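Local structure of protein piwi (Drosophila melanogaster, 6KR6) at residues L575-D581 / R646-D652; I167-S171 / V385-M391. The protein binds piRNAs of 24 to 30 nucleotides and, in complex with them, represses transposable elements in the germline. The contacts are given in a common frame with arbitrary orientation. Numbering follows the deposited sequence.

Contact 1: residues L575-D581 / R646-D652. With ZN (zinc ion), chain N; HG (mercury (II) ion), chain G.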
ATOM      1  N   LEU A 575      10.784  -3.938  26.196  1.00 81.45           N
ATOM      2  CA  LEU A 575       9.948  -3.644  25.039  1.00 67.65           C
ATOM      3  C   LEU A 575      10.186  -4.681  23.952  1.00 69.22           C
ATOM      4  O   LEU A 575      11.335  -4.960  23.591  1.00 76.26           O
ATOM      5  CB  LEU A 575      10.235  -2.241  24.502  1.00 71.37           C
ATOM      6  CG  LEU A 575       9.832  -1.947  23.054  1.00 58.37           C
ATOM      7  CD1 LEU A 575       8.330  -2.093  22.843  1.00 64.03           C
ATOM      8  CD2 LEU A 575      10.294  -0.558  22.642  1.00 72.22           C
ATOM      9  N   MET A 576       9.101  -5.245  23.439  1.00 67.33           N
ATOM     10  CA  MET A 576       9.133  -6.148  22.299  1.00 66.09           C
ATOM     11  C   MET A 576       8.398  -5.487  21.145  1.00 66.92           C
ATOM     12  O   MET A 576       7.208  -5.172  21.261  1.00 67.44           O
ATOM     13  CB  MET A 576       8.504  -7.495  22.652  1.00 62.62           C
ATOM     14  CG  MET A 576       8.039  -8.316  21.461  1.00 57.84           C
ATOM     15  SD  MET A 576       7.862 -10.047  21.934  1.00 70.43           S
ATOM     16  CE  MET A 576       6.756 -10.649  20.665  1.00 66.17           C
ATOM     17  N   THR A 577       9.106  -5.262  20.044  1.00 69.47           N
ATOM     18  CA  THR A 577       8.528  -4.664  18.850  1.00 72.82           C
ATOM     19  C   THR A 577       8.186  -5.768  17.863  1.00 68.36           C
ATOM     20  O   THR A 577       9.045  -6.589  17.525  1.00 71.66           O
ATOM     21  CB  THR A 577       9.492  -3.667  18.207  1.00 71.36           C
ATOM     22  OG1 THR A 577      10.068  -2.835  19.221  1.00 81.23           O
ATOM     23  CG2 THR A 577       8.756  -2.793  17.206  1.00 73.46           C
ATOM     24  N   ILE A 578       6.936  -5.794  17.411  1.00 62.57           N
ATOM     25  CA  ILE A 578       6.460  -6.812  16.486  1.00 69.44           C
ATOM     26  C   ILE A 578       6.114  -6.156  15.158  1.00 64.20           C
ATOM     27  O   ILE A 578       5.476  -5.098  15.119  1.00 66.37           O
ATOM     28  CB  ILE A 578       5.240  -7.573  17.035  1.00 71.05           C
ATOM     29  CG1 ILE A 578       5.488  -8.057  18.461  1.00 60.69           C
ATOM     30  CG2 ILE A 578       4.917  -8.758  16.144  1.00 68.17           C
ATOM     31  CD1 ILE A 578       4.286  -8.756  19.063  1.00 65.14           C
ATOM     32  N   GLY A 579       6.544  -6.791  14.074  1.00 65.40           N
ATOM     33  CA  GLY A 579       6.095  -6.442  12.742  1.00 70.08           C
ATOM     34  C   GLY A 579       5.435  -7.647  12.099  1.00 64.31           C
ATOM     35  O   GLY A 579       5.751  -8.791  12.424  1.00 62.42           O
ATOM     36  N   PHE A 580       4.511  -7.381  11.182  1.00 65.13           N
ATOM     37  CA  PHE A 580       3.739  -8.447  10.558  1.00 72.14           C
ATOM     38  C   PHE A 580       3.316  -7.998   9.169  1.00 70.31           C
ATOM     39  O   PHE A 580       2.853  -6.867   9.000  1.00 70.52           O
ATOM     40  CB  PHE A 580       2.511  -8.800  11.409  1.00 68.89           C
ATOM     41  CG  PHE A 580       1.587  -9.799  10.768  1.00 68.65           C
ATOM     42  CD1 PHE A 580       1.913 -11.144  10.734  1.00 74.88           C
ATOM     43  CD2 PHE A 580       0.380  -9.394  10.219  1.00 69.67           C
ATOM     44  CE1 PHE A 580       1.065 -12.063  10.148  1.00 71.28           C
ATOM     45  CE2 PHE A 580      -0.473 -10.310   9.635  1.00 75.61           C
ATOM     46  CZ  PHE A 580      -0.129 -11.647   9.601  1.00 82.60           C
ATOM     47  N   ASP A 581       3.486  -8.872   8.179  1.00 67.29           N
ATOM     48  CA  ASP A 581       2.956  -8.574   6.851  1.00 70.38           C
ATOM     49  C   ASP A 581       2.561  -9.868   6.153  1.00 80.81           C
ATOM     50  O   ASP A 581       2.795 -10.969   6.652  1.00 80.45           O
ATOM     51  CB  ASP A 581       3.944  -7.766   5.991  1.00 71.87           C
ATOM     52  CG  ASP A 581       3.254  -7.039   4.832  1.00 95.11           C
ATOM     53  OD1 ASP A 581       2.037  -7.246   4.637  1.00104.13           O
ATOM     54  OD2 ASP A 581       3.911  -6.254   4.118  1.00 87.83           O
ATOM     55  N   ARG A 646       6.272  -4.096  27.702  1.00 84.56           N
ATOM     56  CA  ARG A 646       5.609  -3.287  26.689  1.00 73.93           C
ATOM     57  C   ARG A 646       5.729  -3.975  25.337  1.00 71.52           C
ATOM     58  O   ARG A 646       6.716  -4.664  25.060  1.00 75.42           O
ATOM     59  CB  ARG A 646       6.217  -1.876  26.608  1.00 79.04           C
ATOM     60  CG  ARG A 646       6.698  -1.318  27.939  1.00 79.59           C
ATOM     61  CD  ARG A 646       7.517  -0.050  27.740  1.00 89.74           C
ATOM     62  NE  ARG A 646       8.355   0.255  28.897  1.00101.44           N
ATOM     63  CZ  ARG A 646       8.021   1.102  29.864  1.00112.14           C
ATOM     64  NH1 ARG A 646       6.860   1.740  29.817  1.00113.55           N
ATOM     65  NH2 ARG A 646       8.850   1.314  30.877  1.00108.01           N
ATOM     66  N   ILE A 647       4.714  -3.788  24.494  1.00 66.42           N
ATOM     67  CA  ILE A 647       4.681  -4.368  23.156  1.00 67.76           C
ATOM     68  C   ILE A 647       4.197  -3.307  22.179  1.00 71.32           C
ATOM     69  O   ILE A 647       3.139  -2.702  22.388  1.00 68.86           O
ATOM     70  CB  ILE A 647       3.774  -5.614  23.087  1.00 64.83           C
ATOM     71  CG1 ILE A 647       4.299  -6.721  24.002  1.00 65.85           C
ATOM     72  CG2 ILE A 647       3.681  -6.127  21.659  1.00 60.03           C
ATOM     73  CD1 ILE A 647       3.576  -8.042  23.834  1.00 57.33           C
ATOM     74  N   VAL A 648       4.965  -3.087  21.113  1.00 68.67           N
ATOM     75  CA  VAL A 648       4.590  -2.190  20.026  1.00 68.25           C
ATOM     76  C   VAL A 648       4.413  -3.042  18.777  1.00 67.00           C
ATOM     77  O   VAL A 648       5.385  -3.590  18.241  1.00 72.36           O
ATOM     78  CB  VAL A 648       5.629  -1.083  19.806  1.00 64.39           C
ATOM     79  CG1 VAL A 648       5.234  -0.216  18.621  1.00 68.23           C
ATOM     80  CG2 VAL A 648       5.772  -0.235  21.059  1.00 72.49           C
ATOM     81  N   PHE A 649       3.172  -3.155  18.314  1.00 63.91           N
ATOM     82  CA  PHE A 649       2.807  -3.999  17.185  1.00 65.01           C
ATOM     83  C   PHE A 649       2.614  -3.116  15.958  1.00 72.50           C
ATOM     84  O   PHE A 649       1.760  -2.224  15.964  1.00 72.64           O
ATOM     85  CB  PHE A 649       1.527  -4.773  17.501  1.00 65.73           C
ATOM     86  CG  PHE A 649       1.215  -5.882  16.534  1.00 68.31           C
ATOM     87  CD1 PHE A 649       0.681  -5.610  15.288  1.00 75.99           C
ATOM     88  CD2 PHE A 649       1.422  -7.204  16.889  1.00 72.73           C
ATOM     89  CE1 PHE A 649       0.384  -6.631  14.405  1.00 75.75           C
ATOM     90  CE2 PHE A 649       1.122  -8.230  16.009  1.00 72.75           C
ATOM     91  CZ  PHE A 649       0.603  -7.941  14.767  1.00 62.27           C
ATOM     92  N   TYR A 650       3.400  -3.365  14.912  1.00 78.34           N
ATOM     93  CA  TYR A 650       3.292  -2.637  13.651  1.00 68.27           C
ATOM     94  C   TYR A 650       2.623  -3.535  12.619  1.00 70.97           C
ATOM     95  O   TYR A 650       3.110  -4.636  12.337  1.00 75.35           O
ATOM     96  CB  TYR A 650       4.663  -2.169  13.161  1.00 54.91           C
ATOM     97  CG  TYR A 650       5.239  -1.033  13.973  1.00 59.64           C
ATOM     98  CD1 TYR A 650       4.608   0.202  14.018  1.00 63.56           C
ATOM     99  CD2 TYR A 650       6.418  -1.192  14.687  1.00 63.87           C
ATOM    100  CE1 TYR A 650       5.131   1.247  14.758  1.00 63.80           C
ATOM    101  CE2 TYR A 650       6.950  -0.154  15.428  1.00 65.02           C
ATOM    102  CZ  TYR A 650       6.302   1.063  15.461  1.00 64.78           C
ATOM    103  OH  TYR A 650       6.831   2.097  16.199  1.00 60.24           O
ATOM    104  N   ARG A 651       1.512  -3.061  12.059  1.00 70.13           N
ATOM    105  CA  ARG A 651       0.666  -3.844  11.167  1.00 75.40           C
ATOM    106  C   ARG A 651       0.688  -3.240   9.769  1.00 81.51           C
ATOM    107  O   ARG A 651       0.473  -2.034   9.607  1.00 79.70           O
ATOM    108  CB  ARG A 651      -0.766  -3.902  11.706  1.00 70.34           C
ATOM    109  CG  ARG A 651      -1.704  -4.818  10.943  1.00 75.80           C
ATOM    110  CD  ARG A 651      -1.181  -6.242  10.888  1.00 68.41           C
ATOM    111  NE  ARG A 651      -2.253  -7.202  10.640  1.00 77.01           N
ATOM    112  CZ  ARG A 651      -2.786  -7.440   9.445  1.00 78.82           C
ATOM    113  NH1 ARG A 651      -3.757  -8.334   9.316  1.00 75.65           N
ATOM    114  NH2 ARG A 651      -2.352  -6.781   8.379  1.00 84.09           N
ATOM    115  N   ASP A 652       0.938  -4.080   8.766  1.00 83.27           N
ATOM    116  CA  ASP A 652       0.995  -3.656   7.370  1.00 85.15           C
ATOM    117  C   ASP A 652      -0.335  -4.003   6.710  1.00 93.97           C
ATOM    118  O   ASP A 652      -0.666  -5.182   6.549  1.00 93.07           O
ATOM    119  CB  ASP A 652       2.170  -4.322   6.654  1.00 83.77           C
ATOM    120  CG  ASP A 652       2.363  -3.818   5.228  1.00 92.49           C
ATOM    121  OD1 ASP A 652       1.492  -4.077   4.369  1.00 94.60           O
ATOM    122  OD2 ASP A 652       3.399  -3.169   4.964  1.00110.32           O
TER
HETATM  123 ZN    ZN N 912       2.094  -5.698   3.353  0.79112.63          ZN
HETATM  124 HG    HG G 905       5.848  -3.366   6.228  0.72 71.72          HG

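Contact 2: residues I167-S171 / V385-M391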
ATOM      1  N   ILE A 167     -21.719  16.710  -3.432  1.00 96.42           N
ATOM      2  CA  ILE A 167     -21.567  18.026  -4.053  1.00 89.44           C
ATOM      3  C   ILE A 167     -20.312  18.065  -4.917  1.00 94.96           C
ATOM      4  O   ILE A 167     -20.331  18.531  -6.065  1.00 97.01           O
ATOM      5  CB  ILE A 167     -21.543  19.127  -2.978  1.00 87.95           C
ATOM      6  CG1 ILE A 167     -22.910  19.250  -2.302  1.00 97.71           C
ATOM      7  CG2 ILE A 167     -21.109  20.455  -3.580  1.00 97.74           C
ATOM      8  CD1 ILE A 167     -22.916  20.179  -1.110  1.00 95.39           C
ATOM      9  N   LEU A 168     -19.196  17.572  -4.376  1.00 97.97           N
ATOM     10  CA  LEU A 168     -17.948  17.596  -5.128  1.00 98.00           C
ATOM     11  C   LEU A 168     -18.003  16.676  -6.340  1.00 95.58           C
ATOM     12  O   LEU A 168     -17.418  16.996  -7.375  1.00 92.87           O
ATOM     13  CB  LEU A 168     -16.777  17.227  -4.220  1.00 97.40           C
ATOM     14  CG  LEU A 168     -16.475  18.254  -3.128  1.00 93.97           C
ATOM     15  CD1 LEU A 168     -15.207  17.886  -2.376  1.00104.33           C
ATOM     16  CD2 LEU A 168     -16.369  19.655  -3.716  1.00 95.88           C
ATOM     17  N   ARG A 169     -18.707  15.545  -6.244  1.00 94.77           N
ATOM     18  CA  ARG A 169     -18.876  14.686  -7.414  1.00 96.92           C
ATOM     19  C   ARG A 169     -19.721  15.373  -8.480  1.00101.37           C
ATOM     20  O   ARG A 169     -19.416  15.287  -9.678  1.00102.40           O
ATOM     21  CB  ARG A 169     -19.504  13.353  -7.006  1.00102.08           C
ATOM     22  CG  ARG A 169     -18.596  12.449  -6.186  1.00106.46           C
ATOM     23  CD  ARG A 169     -19.256  11.103  -5.919  1.00115.63           C
ATOM     24  NE  ARG A 169     -19.478  10.356  -7.154  1.00120.97           N
ATOM     25  CZ  ARG A 169     -20.112   9.189  -7.222  1.00127.10           C
ATOM     26  NH1 ARG A 169     -20.596   8.630  -6.121  1.00132.83           N
ATOM     27  NH2 ARG A 169     -20.264   8.584  -8.392  1.00121.79           N
ATOM     28  N   ARG A 170     -20.788  16.058  -8.061  1.00101.05           N
ATOM     29  CA  ARG A 170     -21.589  16.837  -9.001  1.00100.80           C
ATOM     30  C   ARG A 170     -20.742  17.894  -9.696  1.00102.14           C
ATOM     31  O   ARG A 170     -20.931  18.170 -10.887  1.00104.30           O
ATOM     32  CB  ARG A 170     -22.763  17.482  -8.264  1.00101.56           C
ATOM     33  CG  ARG A 170     -23.767  18.195  -9.153  1.00108.21           C
ATOM     34  CD  ARG A 170     -24.881  18.804  -8.313  1.00114.81           C
ATOM     35  NE  ARG A 170     -25.810  19.600  -9.109  1.00132.68           N
ATOM     36  CZ  ARG A 170     -26.814  20.304  -8.598  1.00134.17           C
ATOM     37  NH1 ARG A 170     -27.020  20.311  -7.287  1.00120.76           N
ATOM     38  NH2 ARG A 170     -27.612  21.002  -9.394  1.00135.85           N
ATOM     39  N   SER A 171     -19.797  18.494  -8.968  1.00 98.83           N
ATOM     40  CA  SER A 171     -18.899  19.468  -9.588  1.00 92.57           C
ATOM     41  C   SER A 171     -17.940  18.793 -10.565  1.00 97.97           C
ATOM     42  O   SER A 171     -17.738  19.274 -11.686  1.00 98.53           O
ATOM     43  CB  SER A 171     -18.123  20.230  -8.511  1.00 96.78           C
ATOM     44  OG  SER A 171     -17.315  21.239  -9.092  1.00 95.21           O
ATOM     45  N   VAL A 385     -21.850  24.500 -10.308  1.00 98.10           N
ATOM     46  CA  VAL A 385     -22.205  23.652  -9.173  1.00 92.73           C
ATOM     47  C   VAL A 385     -21.528  24.150  -7.904  1.00 93.05           C
ATOM     48  O   VAL A 385     -22.150  24.218  -6.837  1.00 88.78           O
ATOM     49  CB  VAL A 385     -21.841  22.184  -9.467  1.00 99.31           C
ATOM     50  CG1 VAL A 385     -22.022  21.329  -8.222  1.00 96.99           C
ATOM     51  CG2 VAL A 385     -22.683  21.648 -10.614  1.00104.35           C
ATOM     52  N   LEU A 386     -20.247  24.516  -7.999  1.00 99.79           N
ATOM     53  CA  LEU A 386     -19.534  24.985  -6.814  1.00104.28           C
ATOM     54  C   LEU A 386     -20.140  26.277  -6.272  1.00105.43           C
ATOM     55  O   LEU A 386     -20.309  26.430  -5.057  1.00105.26           O
ATOM     56  CB  LEU A 386     -18.054  25.181  -7.131  1.00102.98           C
ATOM     57  CG  LEU A 386     -17.193  23.918  -7.156  1.00100.41           C
ATOM     58  CD1 LEU A 386     -15.742  24.274  -7.429  1.00101.97           C
ATOM     59  CD2 LEU A 386     -17.322  23.154  -5.846  1.00105.17           C
ATOM     60  N   ARG A 387     -20.481  27.213  -7.159  1.00106.42           N
ATOM     61  CA  ARG A 387     -20.962  28.517  -6.719  1.00104.74           C
ATOM     62  C   ARG A 387     -22.395  28.455  -6.210  1.00104.15           C
ATOM     63  O   ARG A 387     -22.765  29.233  -5.324  1.00107.84           O
ATOM     64  CB  ARG A 387     -20.850  29.527  -7.861  1.00 97.37           C
ATOM     65  N   ASP A 388     -23.214  27.548  -6.754  1.00101.72           N
ATOM     66  CA  ASP A 388     -24.603  27.455  -6.311  1.00114.76           C
ATOM     67  C   ASP A 388     -24.703  27.151  -4.822  1.00115.20           C
ATOM     68  O   ASP A 388     -25.673  27.556  -4.170  1.00117.01           O
ATOM     69  CB  ASP A 388     -25.341  26.391  -7.121  1.00118.46           C
ATOM     70  N   TRP A 389     -23.717  26.452  -4.266  1.00112.07           N
ATOM     71  CA  TRP A 389     -23.674  26.166  -2.840  1.00112.99           C
ATOM     72  C   TRP A 389     -22.903  27.214  -2.052  1.00117.33           C
ATOM     73  O   TRP A 389     -22.707  27.038  -0.844  1.00114.15           O
ATOM     74  CB  TRP A 389     -23.064  24.782  -2.604  1.00106.15           C
ATOM     75  CG  TRP A 389     -23.954  23.667  -3.050  1.00106.81           C
ATOM     76  CD1 TRP A 389     -24.088  23.182  -4.318  1.00104.55           C
ATOM     77  CD2 TRP A 389     -24.840  22.898  -2.229  1.00105.51           C
ATOM     78  NE1 TRP A 389     -25.003  22.157  -4.337  1.00101.49           N
ATOM     79  CE2 TRP A 389     -25.478  21.963  -3.067  1.00106.16           C
ATOM     80  CE3 TRP A 389     -25.153  22.910  -0.867  1.00103.00           C
ATOM     81  CZ2 TRP A 389     -26.410  21.047  -2.587  1.00106.93           C
ATOM     82  CZ3 TRP A 389     -26.079  21.999  -0.393  1.00106.60           C
ATOM     83  CH2 TRP A 389     -26.698  21.081  -1.251  1.00106.11           C
ATOM     84  N   ASN A 390     -22.469  28.293  -2.705  1.00117.64           N
ATOM     85  CA  ASN A 390     -21.750  29.391  -2.060  1.00118.80           C
ATOM     86  C   ASN A 390     -20.504  28.883  -1.331  1.00117.09           C
ATOM     87  O   ASN A 390     -20.299  29.115  -0.137  1.00115.56           O
ATOM     88  CB  ASN A 390     -22.679  30.170  -1.122  1.00123.13           C
ATOM     89  CG  ASN A 390     -23.726  30.970  -1.877  1.00118.28           C
ATOM     90  OD1 ASN A 390     -23.411  31.666  -2.842  1.00120.74           O
ATOM     91  ND2 ASN A 390     -24.978  30.862  -1.447  1.00126.86           N
ATOM     92  N   MET A 391     -19.670  28.175  -2.087  1.00115.30           N
ATOM     93  CA  MET A 391     -18.372  27.714  -1.618  1.00118.47           C
ATOM     94  C   MET A 391     -17.364  27.882  -2.744  1.00118.16           C
ATOM     95  O   MET A 391     -17.674  27.616  -3.908  1.00113.04           O
ATOM     96  CB  MET A 391     -18.420  26.253  -1.156  1.00118.63           C
ATOM     97  CG  MET A 391     -18.983  25.286  -2.182  1.00113.53           C
ATOM     98  SD  MET A 391     -19.033  23.602  -1.544  1.00121.26           S
ATOM     99  CE  MET A 391     -19.844  23.875   0.027  1.00103.01           C
TER

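Contact 1: residues L575-D581 / R646-D652
Ile-578 lies at the apolar centre of this pair of parallel strands: its CD1 packs on Ile-647 CG2 at 3.7 Å and its CG2 on Phe-649 CE2 at 3.8 Å. Beta-branched and aromatic residues favour extended backbone and fill the space beneath helix 625-640, which covers the face carrying Met-576, Ile-578, Phe-580 and Phe-649. On the opposite face Leu-575 CD1 meets Val-648 CG2 at 3.6 Å, and Thr-577 CG2 touches the edge of the Tyr-650 ring at CE2, 3.7 Å away. Gly-579 adds no bulk beside Tyr-650, whose hydroxyl bonds to Thr-761.

The axes of the two short strands approach to 4.7 Å, with their directions 13° apart, and the even-numbered residues of 575-581 bond to those flanking their partners. Ile-578 N donates to Val-648 O (2.8 Å) and Tyr-650 N to Ile-578 O (2.7 Å). Toward the C-terminal ends the strands splay, and the bond from Asp-652 N to Phe-580 O is weak at 3.4 Å. Here Arg-651 lays its guanidinium against the edge of the Phe-580 ring (NE to CD2, 3.5 Å) and forms a salt bridge with Glu-666.

At the tip, two carboxylates that would repel one another are held together by zinc, bound by OD1 and OD2 of Asp-581 and OD1 of Asp-652, each at 2.0 Å. Asp-652 OD2 also binds mercury at 2.8 Å, with Cys-781. Asp-581 and Asp-652 are probably catalytic, as in related Argonaute nucleases; paired acidic residues on neighbouring central strands characterise the RNase H-like fold of PIWI domains.

Contact 2: residues I167-S171 / V385-M391
A Schellman motif ends helix 380-388 where it packs against helix 158-172. Val-385 comes first, at the closest backbone approach, with its CA 5.3 Å from that of Ser-171. So small a partner as serine permits this closeness, and the compact valine CG1 lies 3.7 Å from both Ser-171 N and Arg-170 CG. The guanidinium of Arg-170 continues past the valine to the edge of the Trp-389 ring (NH1 to NE1, 4.0 Å), on the exposed side of the contact.

Leu-386 follows, its CG 3.3 Å from Ser-171 OG and its CD2 4.2 Å from Leu-168 CD2. Ser-171 O accepts a hydrogen bond from Ser-382, a polar tie between the two helices. Trp-389, its N bonded weakly to Leu-386 O at 3.5 Å, offers a broad, flat surface to Ile-167 and reaches on to Leu-114 of strand 114-115, so that the contact joins both helices to the neighbouring five-stranded sheet. At Asn-390 phi turns positive, a conformation that asparagine tolerates better than most residues, and its N bonds back to Arg-387 O at 2.8 Å. The turn carries the chain toward strand 392-405. Met-391 closes the segment, its flexible thioether fitting beside Ile-167 with SD 4.3 Å from CG2. The same isoleucine makes a CH-pi contact over the face of the Trp-389 six-membered ring, with Ile-167 CD1 3.4 Å from the ring centroid and 9° off the normal.

In the fold
Both segments of contact 2 precede those of contact 1 in the sequence, and the two contacts do not touch: their centres are 44 Å apart and their nearest atoms about 27 Å. The centre of contact 1 is about 18 Å, and that of contact 2 about 31 Å, from the centre of the chain. Contact 1 carries the zinc-binding Asp-581 and Asp-652 of the probable catalytic centre, its nearest atom about 10 Å from the bound nucleic acid. Contact 2 is remote, about 31 Å from the RNA at its nearest atom, with 167-171 inside the region that interacts with CBX5 and papi. Yet strand 392-405, which follows 385-391, belongs to the same branched sheet as both strands of contact 1.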